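Local atomic coordinates of CRISPR-associated endonuclease Cas9 (PDB entry 5X2H), a protein that cuts double-stranded DNA of invading genetic elements at sites matched by its guide RNA, using separate RuvC-like and HNH nuclease domains. Residues 683-688 with 736-741; 708-713 with 828-833. One frame throughout, in Å; residues are numbered along the deposited sequence.

Contact 1 (683-688 with 736-741); sequences RVDIFK and CFSLYK. With nucleotides of chain D.
I686 packs on both F737 and L739 from the facing strand. Its CG1 lies 3.8 Å from CE1 of F737 and also reaches CD1 of L739. F737 has its CG between the backbone N and the carbonyl carbon (chi1 42°), and the ring comes alongside I686. V684 continues this apolar face, with CG1 3.6 Å from CB of L739. F811 of strand 810-816 packs on I686, F737 and L739.

V684 and L739 form an antiparallel hydrogen-bonded pair. L739 N donates to V684 O at 2.8 Å, almost straight, and V684 N donates to L739 O. I686 and F737 are the next such pair, with D685 and S738 as the non-hydrogen-bonded pair between. I686 N bonds F737 O, and C736 N bonds I686 O. C736 SG sits 3.4 Å from CB of K688.

The other face, with R683, D685, S738 and Y740, is polar. R683 grips D685 side-on, NE to OD1 and NH2 to OD2, both on syn lone pairs. S738 OG donates to the same OD1 at 2.8 Å, from above the carboxylate plane. D685 OD2 has a second cationic partner in R830. CD of R683 lies 3.6 Å from CE2 of Y740, and a water links R683 NH1 to Y740 OH. K741 NZ bonds phosphate oxygen OP1 of DA3 of chain D at 2.7 Å.

C736 and F737 both face I686, a classic beta bulge in a three-stranded antiparallel sheet.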
loop_
_atom_site.group_PDB
_atom_site.type_symbol
_atom_site.label_atom_id
_atom_site.label_comp_id
_atom_site.label_asym_id
_atom_site.label_seq_id
_atom_site.Cartn_x
_atom_site.Cartn_y
_atom_site.Cartn_z
ATOM N N ARG A 683 12.987 -1.033 -19.989
ATOM C CA ARG A 683 12.893 -0.961 -21.439
ATOM C C ARG A 683 14.280 -1.127 -22.048
ATOM O O ARG A 683 15.286 -0.724 -21.458
ATOM C CB ARG A 683 12.258 0.370 -21.863
ATOM C CG ARG A 683 12.177 0.621 -23.357
ATOM C CD ARG A 683 11.466 1.943 -23.630
ATOM N NE ARG A 683 12.066 2.680 -24.736
ATOM C CZ ARG A 683 11.724 3.917 -25.079
ATOM N NH1 ARG A 683 10.781 4.559 -24.400
ATOM N NH2 ARG A 683 12.326 4.513 -26.097
ATOM N N VAL A 684 14.325 -1.744 -23.227
ATOM C CA VAL A 684 15.541 -1.820 -24.029
ATOM C C VAL A 684 15.167 -1.547 -25.479
ATOM O O VAL A 684 14.187 -2.100 -25.989
ATOM C CB VAL A 684 16.255 -3.181 -23.883
ATOM C CG1 VAL A 684 15.318 -4.331 -24.214
ATOM C CG2 VAL A 684 17.488 -3.232 -24.764
ATOM N N ASP A 685 15.927 -0.675 -26.134
ATOM C CA ASP A 685 15.665 -0.296 -27.515
ATOM C C ASP A 685 16.613 -1.060 -28.429
ATOM O O ASP A 685 17.835 -0.997 -28.258
ATOM C CB ASP A 685 15.817 1.212 -27.704
ATOM C CG ASP A 685 14.716 1.998 -27.013
ATOM O OD1 ASP A 685 13.778 1.365 -26.475
ATOM O OD2 ASP A 685 14.790 3.246 -27.007
ATOM N N ILE A 686 16.044 -1.781 -29.391
ATOM C CA ILE A 686 16.801 -2.639 -30.294
ATOM C C ILE A 686 17.050 -1.886 -31.590
ATOM O O ILE A 686 16.113 -1.354 -32.200
ATOM C CB ILE A 686 16.059 -3.960 -30.557
ATOM C CG1 ILE A 686 15.884 -4.733 -29.249
ATOM C CG2 ILE A 686 16.796 -4.796 -31.599
ATOM C CD1 ILE A 686 17.175 -4.930 -28.478
ATOM N N PHE A 687 18.310 -1.828 -32.003
ATOM C CA PHE A 687 18.713 -1.219 -33.257
ATOM C C PHE A 687 19.306 -2.284 -34.170
ATOM O O PHE A 687 19.626 -3.398 -33.746
ATOM C CB PHE A 687 19.732 -0.096 -33.033
ATOM C CG PHE A 687 19.155 1.134 -32.400
ATOM C CD1 PHE A 687 18.878 1.167 -31.043
ATOM C CD2 PHE A 687 18.907 2.265 -33.159
ATOM C CE1 PHE A 687 18.352 2.299 -30.456
ATOM C CE2 PHE A 687 18.384 3.403 -32.577
ATOM C CZ PHE A 687 18.107 3.420 -31.224
ATOM N N LYS A 688 19.459 -1.921 -35.439
ATOM C CA LYS A 688 20.011 -2.817 -36.446
ATOM C C LYS A 688 20.903 -2.001 -37.365
ATOM O O LYS A 688 20.457 -1.001 -37.935
ATOM C CB LYS A 688 18.894 -3.504 -37.238
ATOM C CG LYS A 688 19.354 -4.536 -38.252
ATOM C CD LYS A 688 18.164 -5.350 -38.747
ATOM C CE LYS A 688 18.553 -6.302 -39.859
ATOM N NZ LYS A 688 18.892 -5.563 -41.104
ATOM N N CYS A 736 14.582 -0.443 -34.425
ATOM C CA CYS A 736 13.677 -1.534 -34.773
ATOM C C CYS A 736 12.414 -1.515 -33.918
ATOM O O CYS A 736 11.304 -1.400 -34.447
ATOM C CB CYS A 736 14.396 -2.880 -34.631
ATOM S SG CYS A 736 15.893 -3.008 -35.615
ATOM N N PHE A 737 12.568 -1.630 -32.601
ATOM C CA PHE A 737 11.441 -1.667 -31.678
ATOM C C PHE A 737 11.975 -1.532 -30.260
ATOM O O PHE A 737 13.178 -1.657 -30.010
ATOM C CB PHE A 737 10.624 -2.953 -31.830
ATOM C CG PHE A 737 11.462 -4.189 -32.009
ATOM C CD1 PHE A 737 12.069 -4.794 -30.925
ATOM C CD2 PHE A 737 11.634 -4.746 -33.265
ATOM C CE1 PHE A 737 12.835 -5.931 -31.089
ATOM C CE2 PHE A 737 12.398 -5.881 -33.435
ATOM C CZ PHE A 737 12.999 -6.475 -32.347
ATOM N N SER A 738 11.060 -1.265 -29.332
ATOM C CA SER A 738 11.363 -1.206 -27.910
ATOM C C SER A 738 10.811 -2.451 -27.236
ATOM O O SER A 738 9.669 -2.848 -27.498
ATOM C CB SER A 738 10.768 0.049 -27.270
ATOM O OG SER A 738 11.311 1.222 -27.850
ATOM N N LEU A 739 11.616 -3.065 -26.375
ATOM C CA LEU A 739 11.207 -4.248 -25.636
ATOM C C LEU A 739 11.024 -3.907 -24.165
ATOM O O LEU A 739 11.827 -3.176 -23.579
ATOM C CB LEU A 739 12.228 -5.377 -25.781
ATOM C CG LEU A 739 12.474 -5.898 -27.195
ATOM C CD1 LEU A 739 13.437 -7.071 -27.164
ATOM C CD2 LEU A 739 11.154 -6.285 -27.858
ATOM N N TYR A 740 9.954 -4.435 -23.584
ATOM C CA TYR A 740 9.685 -4.364 -22.160
ATOM C C TYR A 740 9.592 -5.787 -21.633
ATOM O O TYR A 740 9.499 -6.747 -22.402
ATOM C CB TYR A 740 8.385 -3.596 -21.871
ATOM C CG TYR A 740 8.279 -2.264 -22.582
ATOM C CD1 TYR A 740 7.869 -2.193 -23.908
ATOM C CD2 TYR A 740 8.580 -1.078 -21.926
ATOM C CE1 TYR A 740 7.769 -0.977 -24.565
ATOM C CE2 TYR A 740 8.483 0.145 -22.574
ATOM C CZ TYR A 740 8.077 0.189 -23.893
ATOM O OH TYR A 740 7.977 1.398 -24.544
ATOM N N LYS A 741 9.621 -5.920 -20.310
ATOM C CA LYS A 741 9.466 -7.235 -19.703
ATOM C C LYS A 741 8.177 -7.887 -20.184
ATOM O O LYS A 741 7.109 -7.265 -20.173
ATOM C CB LYS A 741 9.479 -7.121 -18.179
ATOM C CG LYS A 741 10.859 -6.806 -17.612
ATOM C CD LYS A 741 10.856 -6.767 -16.092
ATOM C CE LYS A 741 12.264 -6.571 -15.551
ATOM N NZ LYS A 741 12.920 -5.358 -16.119
ATOM P P DA D 3 16.440 -5.891 -14.754
ATOM O OP1 DA D 3 15.277 -4.977 -14.783
ATOM O OP2 DA D 3 16.675 -6.811 -15.890
ATOM O "O5'" DA D 3 17.781 -5.048 -14.528
ATOM C "C5'" DA D 3 17.916 -4.236 -13.358
ATOM C "C4'" DA D 3 19.331 -4.297 -12.801
ATOM O "O4'" DA D 3 19.503 -5.506 -12.012
ATOM C "C3'" DA D 3 20.444 -4.299 -13.850
ATOM O "O3'" DA D 3 21.468 -3.402 -13.461
ATOM C "C2'" DA D 3 20.927 -5.751 -13.861
ATOM C "C1'" DA D 3 20.673 -6.183 -12.422
ATOM N N9 DA D 3 20.449 -7.624 -12.272
ATOM C C8 DA D 3 19.528 -8.391 -12.934
ATOM N N7 DA D 3 19.547 -9.659 -12.589
ATOM C C5 DA D 3 20.550 -9.729 -11.636
ATOM C C6 DA D 3 21.072 -10.801 -10.881
ATOM N N6 DA D 3 20.626 -12.057 -10.978
ATOM N N1 DA D 3 22.073 -10.529 -10.019
ATOM C C2 DA D 3 22.518 -9.272 -9.925
ATOM N N3 DA D 3 22.110 -8.186 -10.580
ATOM C C4 DA D 3 21.114 -8.484 -11.426
HETATM O O HOH W 1 8.269 3.369 -23.096
#

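Contact 2 (708-713 with 828-833). With nucleotides of chain B.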
loop_
_atom_site.group_PDB
_atom_site.type_symbol
_atom_site.label_atom_id
_atom_site.label_comp_id
_atom_site.label_asym_id
_atom_site.label_seq_id
_atom_site.Cartn_x
_atom_site.Cartn_y
_atom_site.Cartn_z
ATOM N N LYS A 708 14.540 12.277 -17.859
ATOM C CA LYS A 708 13.912 12.666 -19.120
ATOM C C LYS A 708 14.933 12.768 -20.252
ATOM O O LYS A 708 14.762 13.548 -21.192
ATOM C CB LYS A 708 13.130 13.974 -18.974
ATOM C CG LYS A 708 11.945 13.874 -18.025
ATOM C CD LYS A 708 10.959 12.820 -18.507
ATOM C CE LYS A 708 9.787 12.664 -17.554
ATOM N NZ LYS A 708 10.217 12.109 -16.244
ATOM N N VAL A 709 15.998 11.974 -20.175
ATOM C CA VAL A 709 17.021 11.914 -21.212
ATOM C C VAL A 709 17.025 10.503 -21.779
ATOM O O VAL A 709 17.267 9.535 -21.047
ATOM C CB VAL A 709 18.409 12.294 -20.674
ATOM C CG1 VAL A 709 19.459 12.124 -21.762
ATOM C CG2 VAL A 709 18.398 13.724 -20.153
ATOM N N LEU A 710 16.751 10.382 -23.069
ATOM C CA LEU A 710 16.717 9.076 -23.712
ATOM C C LEU A 710 18.135 8.655 -24.090
ATOM O O LEU A 710 18.769 9.332 -24.908
ATOM C CB LEU A 710 15.828 9.109 -24.947
ATOM C CG LEU A 710 15.549 7.761 -25.617
ATOM C CD1 LEU A 710 14.703 6.876 -24.714
ATOM C CD2 LEU A 710 14.873 7.968 -26.962
ATOM N N PRO A 711 18.665 7.576 -23.521
ATOM C CA PRO A 711 20.018 7.141 -23.892
ATOM C C PRO A 711 20.079 6.749 -25.361
ATOM O O PRO A 711 19.087 6.318 -25.951
ATOM C CB PRO A 711 20.275 5.937 -22.975
ATOM C CG PRO A 711 19.258 6.061 -21.867
ATOM C CD PRO A 711 18.066 6.722 -22.483
ATOM N N ASN A 712 21.265 6.916 -25.956
ATOM C CA ASN A 712 21.421 6.662 -27.382
ATOM C C ASN A 712 22.695 5.881 -27.705
ATOM O O ASN A 712 23.168 5.927 -28.847
ATOM C CB ASN A 712 21.411 7.982 -28.164
ATOM C CG ASN A 712 21.030 7.794 -29.620
ATOM O OD1 ASN A 712 20.206 6.942 -29.952
ATOM N ND2 ASN A 712 21.640 8.583 -30.500
ATOM N N LYS A 713 23.262 5.167 -26.741
ATOM C CA LYS A 713 24.478 4.395 -26.954
ATOM C C LYS A 713 24.201 2.929 -26.664
ATOM O O LYS A 713 23.680 2.592 -25.595
ATOM C CB LYS A 713 25.622 4.912 -26.081
ATOM C CG LYS A 713 26.148 6.271 -26.512
ATOM C CD LYS A 713 27.399 6.653 -25.743
ATOM C CE LYS A 713 28.007 7.942 -26.274
ATOM N NZ LYS A 713 29.284 8.277 -25.581
ATOM N N ARG A 828 6.545 1.236 -34.985
ATOM C CA ARG A 828 6.269 2.467 -34.262
ATOM C C ARG A 828 7.600 3.147 -33.987
ATOM O O ARG A 828 8.556 2.490 -33.560
ATOM C CB ARG A 828 5.525 2.188 -32.952
ATOM C CG ARG A 828 4.241 1.378 -33.107
ATOM C CD ARG A 828 3.106 2.217 -33.674
ATOM N NE ARG A 828 1.812 1.817 -33.122
ATOM C CZ ARG A 828 0.913 1.077 -33.766
ATOM N NH1 ARG A 828 1.156 0.656 -34.999
ATOM N NH2 ARG A 828 -0.234 0.765 -33.176
ATOM N N GLN A 829 7.670 4.452 -34.241
ATOM C CA GLN A 829 8.922 5.166 -34.040
ATOM C C GLN A 829 9.299 5.176 -32.560
ATOM O O GLN A 829 8.466 4.963 -31.674
ATOM C CB GLN A 829 8.828 6.593 -34.580
ATOM C CG GLN A 829 7.955 7.524 -33.762
ATOM C CD GLN A 829 7.934 8.938 -34.317
ATOM O OE1 GLN A 829 7.011 9.710 -34.049
ATOM N NE2 GLN A 829 8.955 9.285 -35.095
ATOM N N ARG A 830 10.583 5.418 -32.304
ATOM C CA ARG A 830 11.109 5.352 -30.947
ATOM C C ARG A 830 10.415 6.376 -30.056
ATOM O O ARG A 830 10.357 7.564 -30.384
ATOM C CB ARG A 830 12.620 5.592 -30.958
ATOM C CG ARG A 830 13.326 5.192 -29.669
ATOM C CD ARG A 830 14.806 5.565 -29.700
ATOM N NE ARG A 830 15.524 5.028 -28.547
ATOM C CZ ARG A 830 16.785 5.325 -28.242
ATOM N NH1 ARG A 830 17.474 6.167 -29.001
ATOM N NH2 ARG A 830 17.355 4.785 -27.172
ATOM N N GLU A 831 9.878 5.908 -28.931
ATOM C CA GLU A 831 9.172 6.794 -28.015
ATOM C C GLU A 831 10.173 7.593 -27.191
ATOM O O GLU A 831 11.032 7.022 -26.511
ATOM C CB GLU A 831 8.241 6.007 -27.095
ATOM C CG GLU A 831 7.338 6.905 -26.267
ATOM C CD GLU A 831 6.477 6.140 -25.285
ATOM O OE1 GLU A 831 5.695 6.789 -24.555
ATOM O OE2 GLU A 831 6.582 4.896 -25.240
ATOM N N ASP A 832 10.047 8.912 -27.247
ATOM C CA ASP A 832 10.954 9.828 -26.578
ATOM C C ASP A 832 10.496 10.092 -25.143
ATOM O O ASP A 832 9.407 9.695 -24.721
ATOM C CB ASP A 832 11.034 11.138 -27.363
ATOM C CG ASP A 832 12.343 11.866 -27.155
ATOM O OD1 ASP A 832 13.163 11.397 -26.339
ATOM O OD2 ASP A 832 12.552 12.908 -27.813
ATOM N N PHE A 833 11.360 10.761 -24.386
ATOM C CA PHE A 833 11.003 11.330 -23.095
ATOM C C PHE A 833 10.703 12.812 -23.282
ATOM O O PHE A 833 11.347 13.488 -24.089
ATOM C CB PHE A 833 12.129 11.147 -22.073
ATOM C CG PHE A 833 12.454 9.708 -21.765
ATOM C CD1 PHE A 833 11.524 8.704 -21.985
ATOM C CD2 PHE A 833 13.691 9.362 -21.246
ATOM C CE1 PHE A 833 11.827 7.383 -21.700
ATOM C CE2 PHE A 833 14.000 8.047 -20.958
ATOM C CZ PHE A 833 13.069 7.056 -21.185
ATOM P P U B 80 2.852 5.931 -17.277
ATOM O OP1 U B 80 3.326 5.811 -15.876
ATOM O OP2 U B 80 1.439 6.285 -17.551
ATOM O "O5'" U B 80 3.773 7.001 -18.015
ATOM C "C5'" U B 80 4.051 8.259 -17.408
ATOM C "C4'" U B 80 4.215 9.363 -18.426
ATOM O "O4'" U B 80 5.477 9.194 -19.132
ATOM C "C3'" U B 80 3.132 9.443 -19.506
ATOM O "O3'" U B 80 2.923 10.812 -19.853
ATOM C "C2'" U B 80 3.792 8.732 -20.684
ATOM O "O2'" U B 80 3.267 9.065 -21.953
ATOM C "C1'" U B 80 5.235 9.194 -20.525
ATOM N N1 U B 80 6.234 8.347 -21.189
ATOM C C2 U B 80 7.021 8.979 -22.131
ATOM O O2 U B 80 6.902 10.163 -22.399
ATOM N N3 U B 80 7.950 8.179 -22.742
ATOM C C4 U B 80 8.161 6.837 -22.509
ATOM O O4 U B 80 9.038 6.252 -23.143
ATOM C C5 U B 80 7.306 6.255 -21.520
ATOM C C6 U B 80 6.389 7.012 -20.904
#
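P711 O accepts from NH2 of R830 at 2.6 Å. The donor approaches nearly in line with the carbonyl, but the oxygen is tilted 30° from the guanidinium plane and the N-H...O angle is only 134°. N712 OD1 takes NH1 of the same group at 3.0 Å, equally bent at the hydrogen. R830 is extended from CG to NE, which carries the guanidinium across to the 708-713 loop. Its NE turns to D685. L710 meets R830 tip to tip: CD2 lies over one face of the guanidinium, 3.4 Å from NE.

The other branch of L710 makes a CH-pi contact. CD1 stands over the F833 ring, 4.1 Å from its centroid and offset toward the rim. L710 has CG anti to the backbone N (chi1 -172°), and its two methyls divide between guanidinium and ring. K708, the first residue past helix 702-707, has positive phi and closes the helix end in a Schellman motif. Its backbone then lies against F833. F705 of that helix meets the F833 ring edge-to-face.

The C-terminal segment also touches the RNA. N3 of U80 of chain B donates a nearly straight 2.9 Å bond to D832 O. O4 of that base lies at the edge of the F833 ring, 3.3 Å from CE1. D832 OD1 turns back to accept from F833 N at 2.7 Å.

Overall arrangement
Of the four segments, the one on strand 683-689 comes first and opens contact 1. The chain then runs through strand 695-700 and helix 702-707 into the 708-713 loop, which opens contact 2. Strand 733-740 returns to close contact 1 as the outer neighbour of 683-689. The chain next builds the six-stranded sheet, 744-748 to 822-824, before 828-833 closes contact 2. The two closures therefore cross. Their centres are about 10 Å apart, and they touch directly: R830 NE bridges to D685 OD2, and R683 NH2 probably bonds E831 O. The C-terminal tail is thus tied to both the three-stranded sheet and the loop after helix 702-707.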